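Local coordinates for protein 1-deoxy-D-xylulose 5-phosphate reductoisomerase (Moraxella catarrhalis, PDB 4ZQG) that catalyses the NAD(P)H-dependent rearrangement and reduction of 1-deoxy-D-xylulose 5-phosphate to 2-C-methyl-D-erythritol 4-phosphate in isoprenoid biosynthesis and is inhibited by fosmidomycin, at residues Lys184-Leu195 with Leu245-Pro256. Residues are numbered along the deposited sequence; the frame is centred on the assembly and turned at random. Where two conformers were deposited one is given.
Sequences KLWLTASGGSFL and LKEHQIQVVIHP. With FOM (3-[formyl(hydroxy)amino]propylphosphonic acid), chain E.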
ATOM      1  N   LYS A 184      -9.105  -3.779   9.861  1.00 55.06           N
ATOM      2  CA  LYS A 184      -8.403  -3.153  10.959  1.00 54.99           C
ATOM      3  C   LYS A 184      -7.181  -2.389  10.493  1.00 54.08           C
ATOM      4  O   LYS A 184      -6.758  -2.541   9.350  1.00 53.12           O
ATOM      5  CB  LYS A 184      -8.040  -4.211  11.984  1.00 57.02           C
ATOM      6  CG  LYS A 184      -7.060  -5.265  11.540  1.00 59.52           C
ATOM      7  CD  LYS A 184      -6.546  -6.016  12.771  1.00 63.06           C
ATOM      8  CE  LYS A 184      -7.575  -7.042  13.283  1.00 65.56           C
ATOM      9  NZ  LYS A 184      -7.141  -8.391  12.866  1.00 66.03           N
ATOM     10  N   LEU A 185      -6.632  -1.543  11.376  1.00 53.66           N
ATOM     11  CA  LEU A 185      -5.443  -0.725  11.044  1.00 51.93           C
ATOM     12  C   LEU A 185      -4.272  -1.269  11.817  1.00 51.43           C
ATOM     13  O   LEU A 185      -4.436  -1.669  12.952  1.00 52.53           O
ATOM     14  CB  LEU A 185      -5.670   0.733  11.402  1.00 51.02           C
ATOM     15  CG  LEU A 185      -6.934   1.386  10.848  1.00 51.27           C
ATOM     16  CD1 LEU A 185      -6.988   2.847  11.227  1.00 51.21           C
ATOM     17  CD2 LEU A 185      -7.009   1.260   9.338  1.00 51.24           C
ATOM     18  N   TRP A 186      -3.107  -1.335  11.197  1.00 50.52           N
ATOM     19  CA  TRP A 186      -1.918  -1.829  11.874  1.00 51.45           C
ATOM     20  C   TRP A 186      -0.912  -0.675  11.983  1.00 51.56           C
ATOM     21  O   TRP A 186      -0.512  -0.110  10.946  1.00 52.41           O
ATOM     22  CB  TRP A 186      -1.306  -2.959  11.080  1.00 51.48           C
ATOM     23  CG  TRP A 186      -2.078  -4.178  11.190  1.00 53.65           C
ATOM     24  CD1 TRP A 186      -3.178  -4.531  10.454  1.00 53.72           C
ATOM     25  CD2 TRP A 186      -1.872  -5.237  12.125  1.00 54.96           C
ATOM     26  NE1 TRP A 186      -3.645  -5.727  10.878  1.00 53.81           N
ATOM     27  CE2 TRP A 186      -2.845  -6.199  11.877  1.00 54.03           C
ATOM     28  CE3 TRP A 186      -0.928  -5.478  13.126  1.00 56.28           C
ATOM     29  CZ2 TRP A 186      -2.930  -7.362  12.595  1.00 55.96           C
ATOM     30  CZ3 TRP A 186      -1.010  -6.667  13.833  1.00 57.71           C
ATOM     31  CH2 TRP A 186      -2.001  -7.584  13.562  1.00 56.50           C
ATOM     32  N   LEU A 187      -0.552  -0.298  13.208  1.00 50.75           N
ATOM     33  CA  LEU A 187       0.487   0.720  13.447  1.00 49.48           C
ATOM     34  C   LEU A 187       1.816   0.038  13.626  1.00 49.33           C
ATOM     35  O   LEU A 187       1.952  -0.804  14.490  1.00 49.73           O
ATOM     36  CB  LEU A 187       0.190   1.557  14.699  1.00 49.03           C
ATOM     37  CG  LEU A 187      -0.965   2.532  14.607  1.00 47.95           C
ATOM     38  CD1 LEU A 187      -1.385   2.977  15.977  1.00 47.91           C
ATOM     39  CD2 LEU A 187      -0.578   3.697  13.767  1.00 47.55           C
ATOM     40  N   THR A 188       2.792   0.398  12.808  1.00 49.62           N
ATOM     41  CA  THR A 188       4.173  -0.090  12.973  1.00 50.62           C
ATOM     42  C   THR A 188       4.897   0.730  14.076  1.00 50.10           C
ATOM     43  O   THR A 188       4.651   1.898  14.233  1.00 49.46           O
ATOM     44  CB  THR A 188       4.918   0.002  11.621  1.00 51.04           C
ATOM     45  OG1 THR A 188       4.459   1.176  10.905  1.00 51.01           O
ATOM     46  CG2 THR A 188       4.590  -1.187  10.784  1.00 51.87           C
ATOM     47  N   ALA A 189       5.791   0.094  14.811  1.00 50.59           N
ATOM     48  CA  ALA A 189       6.531   0.717  15.868  1.00 52.09           C
ATOM     49  C   ALA A 189       7.973   0.249  15.794  1.00 53.66           C
ATOM     50  O   ALA A 189       8.221  -0.979  15.697  1.00 52.81           O
ATOM     51  CB  ALA A 189       5.962   0.278  17.193  1.00 53.84           C
ATOM     52  N   SER A 190       8.927   1.193  15.861  1.00 53.08           N
ATOM     53  CA  SER A 190      10.340   0.809  15.761  1.00 54.54           C
ATOM     54  C   SER A 190      10.770  -0.029  16.940  1.00 56.88           C
ATOM     55  O   SER A 190      11.761  -0.749  16.866  1.00 59.47           O
ATOM     56  CB  SER A 190      11.254   1.994  15.710  1.00 53.71           C
ATOM     57  OG  SER A 190      11.405   2.508  17.011  1.00 53.49           O
ATOM     58  N   GLY A 191      10.058   0.104  18.051  1.00 58.35           N
ATOM     59  CA  GLY A 191      10.484  -0.526  19.279  1.00 60.27           C
ATOM     60  C   GLY A 191      11.470   0.336  20.033  1.00 61.76           C
ATOM     61  O   GLY A 191      11.839  -0.014  21.146  1.00 63.17           O
ATOM     62  N   GLY A 192      11.914   1.437  19.407  1.00 63.88           N
ATOM     63  CA  GLY A 192      12.861   2.402  19.980  1.00 64.09           C
ATOM     64  C   GLY A 192      14.246   1.881  20.337  1.00 67.18           C
ATOM     65  O   GLY A 192      14.582   0.739  20.066  1.00 66.99           O
ATOM     66  N   SER A 193      15.025   2.736  21.014  1.00 71.61           N
ATOM     67  CA  SER A 193      16.403   2.452  21.430  1.00 71.67           C
ATOM     68  C   SER A 193      16.603   1.259  22.361  1.00 70.59           C
ATOM     69  O   SER A 193      17.738   0.848  22.556  1.00 71.41           O
ATOM     70  CB  SER A 193      16.967   3.663  22.146  1.00 75.23           C
ATOM     71  OG  SER A 193      17.043   4.793  21.292  1.00 82.89           O
ATOM     72  N   PHE A 194      15.553   0.731  22.979  1.00 68.38           N
ATOM     73  CA  PHE A 194      15.745  -0.335  23.970  1.00 70.65           C
ATOM     74  C   PHE A 194      15.015  -1.617  23.642  1.00 72.06           C
ATOM     75  O   PHE A 194      15.049  -2.561  24.440  1.00 70.45           O
ATOM     76  CB  PHE A 194      15.336   0.144  25.374  1.00 71.48           C
ATOM     77  CG  PHE A 194      16.197   1.267  25.898  1.00 71.94           C
ATOM     78  CD1 PHE A 194      15.860   2.600  25.641  1.00 70.53           C
ATOM     79  CD2 PHE A 194      17.354   0.991  26.615  1.00 72.06           C
ATOM     80  CE1 PHE A 194      16.656   3.628  26.097  1.00 71.75           C
ATOM     81  CE2 PHE A 194      18.154   2.022  27.073  1.00 72.96           C
ATOM     82  CZ  PHE A 194      17.802   3.343  26.817  1.00 73.14           C
ATOM     83  N   LEU A 195      14.376  -1.661  22.470  1.00 74.06           N
ATOM     84  CA  LEU A 195      13.721  -2.867  22.006  1.00 76.57           C
ATOM     85  C   LEU A 195      14.537  -4.115  22.363  1.00 80.28           C
ATOM     86  O   LEU A 195      14.022  -5.057  22.997  1.00 80.53           O
ATOM     87  CB  LEU A 195      13.510  -2.841  20.485  1.00 76.70           C
ATOM     88  CG  LEU A 195      13.143  -4.225  19.893  1.00 75.34           C
ATOM     89  CD1 LEU A 195      11.835  -4.732  20.482  1.00 74.53           C
ATOM     90  CD2 LEU A 195      13.068  -4.188  18.383  1.00 73.82           C
ATOM     91  N   LEU A 245     -12.510   5.225  14.514  1.00 55.01           N
ATOM     92  CA  LEU A 245     -12.580   3.859  14.988  1.00 54.70           C
ATOM     93  C   LEU A 245     -12.348   3.786  16.492  1.00 55.97           C
ATOM     94  O   LEU A 245     -11.981   4.792  17.117  1.00 59.44           O
ATOM     95  CB  LEU A 245     -11.477   3.065  14.313  1.00 53.76           C
ATOM     96  CG  LEU A 245     -11.510   2.986  12.792  1.00 53.85           C
ATOM     97  CD1 LEU A 245     -10.277   2.257  12.314  1.00 53.26           C
ATOM     98  CD2 LEU A 245     -12.749   2.249  12.283  1.00 54.96           C
ATOM     99  N   LYS A 246     -12.501   2.594  17.068  1.00 55.99           N
ATOM    100  CA  LYS A 246     -12.176   2.327  18.474  1.00 56.37           C
ATOM    101  C   LYS A 246     -10.923   1.498  18.547  1.00 54.30           C
ATOM    102  O   LYS A 246     -10.501   0.957  17.564  1.00 54.36           O
ATOM    103  CB  LYS A 246     -13.304   1.589  19.181  1.00 59.44           C
ATOM    104  CG  LYS A 246     -14.664   2.225  19.016  1.00 62.10           C
ATOM    105  CD  LYS A 246     -14.787   3.451  19.865  1.00 64.46           C
ATOM    106  CE  LYS A 246     -16.159   4.055  19.712  1.00 67.63           C
ATOM    107  NZ  LYS A 246     -16.209   5.189  20.664  1.00 73.45           N
ATOM    108  N   GLU A 247     -10.300   1.424  19.707  1.00 54.28           N
ATOM    109  CA  GLU A 247      -8.967   0.840  19.798  1.00 54.63           C
ATOM    110  C   GLU A 247      -8.888  -0.629  19.405  1.00 54.55           C
ATOM    111  O   GLU A 247      -7.846  -1.072  18.970  1.00 53.57           O
ATOM    112  CB  GLU A 247      -8.332   1.041  21.187  1.00 55.21           C
ATOM    113  CG  GLU A 247      -9.131   0.530  22.382  1.00 57.01           C
ATOM    114  CD  GLU A 247      -9.284  -0.993  22.423  1.00 58.17           C
ATOM    115  OE1 GLU A 247      -8.296  -1.676  22.099  1.00 58.11           O
ATOM    116  OE2 GLU A 247     -10.374  -1.506  22.807  1.00 60.02           O
ATOM    117  N   HIS A 248      -9.956  -1.389  19.587  1.00 55.78           N
ATOM    118  CA  HIS A 248      -9.924  -2.828  19.244  1.00 57.01           C
ATOM    119  C   HIS A 248      -9.614  -3.005  17.756  1.00 56.64           C
ATOM    120  O   HIS A 248      -8.874  -3.900  17.388  1.00 57.78           O
ATOM    121  CB  HIS A 248     -11.214  -3.570  19.661  1.00 57.20           C
ATOM    122  CG  HIS A 248     -12.433  -3.086  18.971  1.00 56.72           C
ATOM    123  ND1 HIS A 248     -12.910  -3.662  17.821  1.00 57.33           N
ATOM    124  CD2 HIS A 248     -13.243  -2.038  19.226  1.00 57.79           C
ATOM    125  CE1 HIS A 248     -13.970  -3.001  17.396  1.00 57.82           C
ATOM    126  NE2 HIS A 248     -14.192  -2.007  18.233  1.00 58.89           N
ATOM    127  N   GLN A 249     -10.123  -2.100  16.928  1.00 56.30           N
ATOM    128  CA  GLN A 249      -9.797  -2.056  15.509  1.00 56.80           C
ATOM    129  C   GLN A 249      -8.380  -1.593  15.091  1.00 56.38           C
ATOM    130  O   GLN A 249      -8.076  -1.570  13.887  1.00 57.01           O
ATOM    131  CB  GLN A 249     -10.840  -1.202  14.806  1.00 58.26           C
ATOM    132  CG  GLN A 249     -12.110  -1.984  14.544  1.00 62.48           C
ATOM    133  CD  GLN A 249     -13.247  -1.085  14.128  1.00 65.21           C
ATOM    134  OE1 GLN A 249     -13.600  -0.120  14.874  1.00 69.97           O
ATOM    135  NE2 GLN A 249     -13.843  -1.372  12.950  1.00 63.15           N
ATOM    136  N   ILE A 250      -7.521  -1.212  16.035  1.00 55.16           N
ATOM    137  CA  ILE A 250      -6.190  -0.755  15.687  1.00 53.56           C
ATOM    138  C   ILE A 250      -5.178  -1.528  16.472  1.00 52.36           C
ATOM    139  O   ILE A 250      -5.157  -1.442  17.665  1.00 53.38           O
ATOM    140  CB  ILE A 250      -6.029   0.725  16.030  1.00 55.29           C
ATOM    141  CG1 ILE A 250      -7.033   1.564  15.245  1.00 55.58           C
ATOM    142  CG2 ILE A 250      -4.622   1.195  15.713  1.00 55.62           C
ATOM    143  CD1 ILE A 250      -7.098   2.978  15.731  1.00 55.54           C
ATOM    144  N   GLN A 251      -4.324  -2.272  15.793  0.50 51.85           N
ATOM    145  CA  GLN A 251      -3.345  -3.117  16.459  0.50 51.79           C
ATOM    146  C   GLN A 251      -1.948  -2.615  16.158  0.50 51.16           C
ATOM    147  O   GLN A 251      -1.768  -1.799  15.270  0.50 50.10           O
ATOM    148  CB  GLN A 251      -3.516  -4.571  16.019  0.50 51.61           C
ATOM    149  CG  GLN A 251      -4.884  -5.140  16.400  0.50 52.10           C
ATOM    150  CD  GLN A 251      -5.259  -4.926  17.859  0.50 52.07           C
ATOM    151  OE1 GLN A 251      -4.552  -5.373  18.759  0.50 52.54           O
ATOM    152  NE2 GLN A 251      -6.390  -4.260  18.093  0.50 51.39           N
ATOM    153  N   VAL A 252      -0.968  -3.113  16.904  1.00 51.89           N
ATOM    154  CA  VAL A 252       0.381  -2.617  16.823  1.00 51.52           C
ATOM    155  C   VAL A 252       1.307  -3.751  16.603  1.00 52.38           C
ATOM    156  O   VAL A 252       1.220  -4.766  17.302  1.00 55.66           O
ATOM    157  CB  VAL A 252       0.776  -1.943  18.155  1.00 51.71           C
ATOM    158  CG1 VAL A 252       2.288  -1.695  18.254  1.00 51.46           C
ATOM    159  CG2 VAL A 252      -0.023  -0.674  18.337  1.00 50.35           C
ATOM    160  N   VAL A 253       2.201  -3.564  15.637  1.00 52.09           N
ATOM    161  CA  VAL A 253       3.266  -4.502  15.345  1.00 52.48           C
ATOM    162  C   VAL A 253       4.630  -3.798  15.485  1.00 53.03           C
ATOM    163  O   VAL A 253       4.820  -2.694  14.990  1.00 51.57           O
ATOM    164  CB  VAL A 253       3.077  -5.146  13.927  1.00 52.06           C
ATOM    165  CG1 VAL A 253       3.065  -4.114  12.807  1.00 50.98           C
ATOM    166  CG2 VAL A 253       4.134  -6.199  13.653  1.00 52.27           C
ATOM    167  N   ILE A 254       5.567  -4.457  16.156  1.00 54.13           N
ATOM    168  CA  ILE A 254       6.933  -4.003  16.180  1.00 55.89           C
ATOM    169  C   ILE A 254       7.658  -4.320  14.863  1.00 56.39           C
ATOM    170  O   ILE A 254       7.704  -5.460  14.411  1.00 56.51           O
ATOM    171  CB  ILE A 254       7.729  -4.656  17.330  1.00 57.19           C
ATOM    172  CG1 ILE A 254       7.130  -4.342  18.706  1.00 59.41           C
ATOM    173  CG2 ILE A 254       9.181  -4.240  17.285  1.00 56.92           C
ATOM    174  CD1 ILE A 254       6.358  -3.034  18.847  1.00 60.09           C
ATOM    175  N   HIS A 255       8.317  -3.297  14.335  1.00 56.86           N
ATOM    176  CA  HIS A 255       9.044  -3.344  13.078  1.00 54.32           C
ATOM    177  C   HIS A 255      10.256  -2.470  13.240  1.00 53.10           C
ATOM    178  O   HIS A 255      10.129  -1.264  13.070  1.00 53.24           O
ATOM    179  CB  HIS A 255       8.151  -2.777  11.978  1.00 52.74           C
ATOM    180  CG  HIS A 255       8.837  -2.670  10.668  1.00 52.17           C
ATOM    181  ND1 HIS A 255       9.653  -3.670  10.187  1.00 53.51           N
ATOM    182  CD2 HIS A 255       8.833  -1.699   9.733  1.00 51.29           C
ATOM    183  CE1 HIS A 255      10.128  -3.310   9.014  1.00 52.96           C
ATOM    184  NE2 HIS A 255       9.653  -2.116   8.724  1.00 52.08           N
ATOM    185  N   PRO A 256      11.424  -3.043  13.584  1.00 53.51           N
ATOM    186  CA  PRO A 256      12.628  -2.225  13.898  1.00 54.87           C
ATOM    187  C   PRO A 256      13.269  -1.451  12.755  1.00 55.82           C
ATOM    188  O   PRO A 256      13.909  -0.444  12.998  1.00 57.14           O
ATOM    189  CB  PRO A 256      13.644  -3.225  14.451  1.00 55.09           C
ATOM    190  CG  PRO A 256      12.961  -4.533  14.521  1.00 55.00           C
ATOM    191  CD  PRO A 256      11.630  -4.463  13.844  1.00 53.99           C
TER
HETATM  192  O2  FOM E 503       6.460   8.958  15.291  1.00 59.95           O
HETATM  193  N1  FOM E 503       7.440   8.817  14.331  1.00 59.40           N
HETATM  194  C1  FOM E 503       7.208   9.047  13.104  1.00 59.35           C
HETATM  195  O1  FOM E 503       6.096   9.381  12.729  1.00 58.20           O
HETATM  196  C2  FOM E 503       8.719   8.325  14.834  1.00 58.82           C
HETATM  197  C3  FOM E 503       8.267   6.959  15.355  1.00 58.85           C
HETATM  198  C4  FOM E 503       9.343   6.271  16.146  1.00 59.17           C
HETATM  199  PA1 FOM E 503       8.568   4.796  16.770  1.00 58.11           P
HETATM  200  OP1 FOM E 503       8.218   3.891  15.505  1.00 65.68           O
HETATM  201  OP2 FOM E 503       7.256   5.128  17.326  1.00 60.06           O
HETATM  202  OP3 FOM E 503       9.448   3.965  17.858  1.00 57.30           O
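Leu187 and Ile250 meet on the tightly packed, helix-covered face of two parallel strands, CD1 of Leu187 lying 3.7 Å from CG2 of Ile250. Branched aliphatic residues suit this face, where helices 230-243 and 155-162 close over them; small Ala189 allows CD1 of Ile254 to come within 3.7 Å of its CB. Six backbone hydrogen bonds zip the strands together, from Leu185 N to Gln249 O (2.9 Å) through to His255 N on Ala189 O (2.7 Å). Strand 250-254 is the outermost, within this chain, of the mixed four-stranded sheet of the catalytic domain and runs parallel to 182-189. On the other face the Trp186 indole offers a broad apolar surface: CB of Gln251 sits over its six-membered ring, 4.0 Å from the centroid, a CH-pi contact, while NE1 is hydrogen-bonded to OE1 of Glu265. Leu303 of the second subunit also packs on Trp186. Packing is looser at partly exposed Lys184, whose CB passes 3.3 Å from Gln249 O while its outer chain bends away. Beyond the strand, Ser190 grips the fosmidomycin phosphonate through backbone N to OP1 and OG to OP3 (2.6 Å). OG sits between the backbone N and carbonyl carbon (chi1 78°), where it also accepts from Gly192 N, an ST turn.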